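Local atomic coordinates of ABC transporter periplasmic peptide-binding protein (Pseudoalteromonas, PDB entry 4QFL), a protein that binds dipeptides, here Ala-Phe, in the periplasm, probably to deliver them to an ABC transporter for uptake into the cell. Residues A[29-33]-A[529-534]. Sequence-based numbering, arbitrary orientation.
Sequences QGLVY and LANARK
In this family 5 solute-binding protein, a member of the periplasmic binding protein clan, the two ends of the modelled chain meet on a beta-sheet face: strand 30-35, running parallel between strands 241-246 and 264-266, is met by the C-terminal tail that carries the short strand 533-534. Side chains make most of the contact, with the K534 chain running along the G30-L31 backbone; the nearest CA pair, Q29 CA and K534 CA, is 7.3 Å apart, too wide for strand pairing. L31 and Y33 project toward the tail, whereas V32 between them points away from it. With L31 CG anti to the backbone N (chi1 -176°), the isobutyl branch leans out to the tail, L31 CD1 4.1 Å from A532 CB and L31 CD2 4.4 Å from L529 CD1. L529 CD1 also lies 4.0 Å from Y33 CD2, meeting the ring obliquely. Behind this apolar layer, L242 of the adjacent strand touches both L31 and L529, and Y244 packs against both Y33 and L529. A type I turn from L529 to A532, closed by A532 N to L529 O at 3.2 Å, sets both apolar side chains facing the strand. At the outer end, K534 CD packs 4.2 Å from L31 CA, and a bend at chi3 (79°) brings NZ to the G30 carbonyl; that bond is very short in the model and the oxygen's place less sure, so the approach is taken only in outline. K534 NZ also gives a weak bond to Q29 OE1 at 3.4 Å. An alanine in place of K534 would probably leave Q29 OE1 without this weak lysine partner and strip the packing from the backbone at L31. The same OE1 accepts a firmer, fairly straight bond (162°) from G30 N at 3.0 Å, whose donor sits above the amide's carbonyl plane.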
loop_
_atom_site.group_PDB
_atom_site.type_symbol
_atom_site.label_atom_id
_atom_site.label_comp_id
_atom_site.label_asym_id
_atom_site.label_seq_id
_atom_site.Cartn_x
_atom_site.Cartn_y
_atom_site.Cartn_z
ATOM N N GLN A 29 28.641 -3.278 11.681
ATOM C CA GLN A 29 27.519 -3.078 12.598
ATOM C C GLN A 29 26.166 -3.401 11.953
ATOM O O GLN A 29 26.056 -3.574 10.729
ATOM C CB GLN A 29 27.509 -1.651 13.178
ATOM C CG GLN A 29 27.970 -1.548 14.639
ATOM C CD GLN A 29 27.135 -2.405 15.578
ATOM O OE1 GLN A 29 25.911 -2.462 15.456
ATOM N NE2 GLN A 29 27.796 -3.085 16.515
ATOM N N GLY A 30 25.143 -3.481 12.795
ATOM C CA GLY A 30 23.817 -3.825 12.341
ATOM C C GLY A 30 22.845 -2.694 12.561
ATOM O O GLY A 30 23.182 -1.681 13.154
ATOM N N LEU A 31 21.636 -2.873 12.056
ATOM C CA LEU A 31 20.568 -1.924 12.262
ATOM C C LEU A 31 19.388 -2.711 12.782
ATOM O O LEU A 31 19.140 -3.812 12.324
ATOM C CB LEU A 31 20.219 -1.217 10.952
ATOM C CG LEU A 31 19.167 -0.104 11.014
ATOM C CD1 LEU A 31 19.279 0.800 9.817
ATOM C CD2 LEU A 31 17.757 -0.672 11.103
ATOM N N VAL A 32 18.694 -2.154 13.770
ATOM C CA VAL A 32 17.459 -2.729 14.294
ATOM C C VAL A 32 16.268 -1.789 14.044
ATOM O O VAL A 32 16.240 -0.651 14.509
ATOM C CB VAL A 32 17.563 -3.047 15.790
ATOM C CG1 VAL A 32 16.255 -3.633 16.292
ATOM C CG2 VAL A 32 18.714 -4.009 16.040
ATOM N N TYR A 33 15.303 -2.293 13.283
ATOM C CA TYR A 33 14.139 -1.549 12.832
ATOM C C TYR A 33 12.928 -2.050 13.614
ATOM O O TYR A 33 12.628 -3.245 13.611
ATOM C CB TYR A 33 13.958 -1.812 11.334
ATOM C CG TYR A 33 12.828 -1.080 10.641
ATOM C CD1 TYR A 33 11.503 -1.502 10.778
ATOM C CD2 TYR A 33 13.084 0.008 9.811
ATOM C CE1 TYR A 33 10.466 -0.845 10.125
ATOM C CE2 TYR A 33 12.058 0.668 9.157
ATOM C CZ TYR A 33 10.753 0.237 9.312
ATOM O OH TYR A 33 9.727 0.891 8.661
ATOM N N LEU A 529 15.665 0.509 3.031
ATOM C CA LEU A 529 16.902 0.544 3.808
ATOM C C LEU A 529 18.084 0.138 2.941
ATOM O O LEU A 529 19.151 -0.178 3.448
ATOM C CB LEU A 529 16.812 -0.383 5.019
ATOM C CG LEU A 529 15.674 -0.166 6.022
ATOM C CD1 LEU A 529 15.783 -1.165 7.166
ATOM C CD2 LEU A 529 15.642 1.255 6.559
ATOM N N ALA A 530 17.878 0.147 1.630
ATOM C CA ALA A 530 18.909 -0.225 0.668
ATOM C C ALA A 530 20.204 0.568 0.834
ATOM O O ALA A 530 21.293 0.031 0.628
ATOM C CB ALA A 530 18.383 -0.077 -0.757
ATOM N N ASN A 531 20.085 1.845 1.189
ATOM C CA ASN A 531 21.260 2.706 1.342
ATOM C C ASN A 531 21.559 3.094 2.782
ATOM O O ASN A 531 22.397 3.957 3.044
ATOM C CB ASN A 531 21.120 3.971 0.499
ATOM C CG ASN A 531 21.212 3.692 -0.977
ATOM O OD1 ASN A 531 22.304 3.469 -1.517
ATOM N ND2 ASN A 531 20.068 3.700 -1.648
ATOM N N ALA A 532 20.874 2.450 3.714
ATOM C CA ALA A 532 21.076 2.731 5.131
ATOM C C ALA A 532 22.491 2.388 5.586
ATOM O O ALA A 532 23.122 1.466 5.064
ATOM C CB ALA A 532 20.062 1.967 5.965
ATOM N N ARG A 533 22.976 3.138 6.572
ATOM C CA ARG A 533 24.255 2.867 7.227
ATOM C C ARG A 533 24.278 3.506 8.610
ATOM O O ARG A 533 23.465 4.379 8.904
ATOM C CB ARG A 533 25.420 3.403 6.394
ATOM C CG ARG A 533 25.192 4.792 5.817
ATOM C CD ARG A 533 26.465 5.338 5.217
ATOM N NE ARG A 533 27.423 5.711 6.253
ATOM C CZ ARG A 533 28.675 5.274 6.316
ATOM N NH1 ARG A 533 29.141 4.431 5.396
ATOM N NH2 ARG A 533 29.463 5.686 7.305
ATOM N N LYS A 534 25.207 3.079 9.463
ATOM C CA LYS A 534 25.349 3.697 10.782
ATOM C C LYS A 534 26.641 4.507 10.950
ATOM O O LYS A 534 27.494 4.518 10.066
ATOM C CB LYS A 534 25.174 2.660 11.905
ATOM C CG LYS A 534 23.708 2.398 12.241
ATOM C CD LYS A 534 23.464 1.056 12.923
ATOM C CE LYS A 534 23.816 1.101 14.396
ATOM N NZ LYS A 534 23.431 -0.150 15.114
#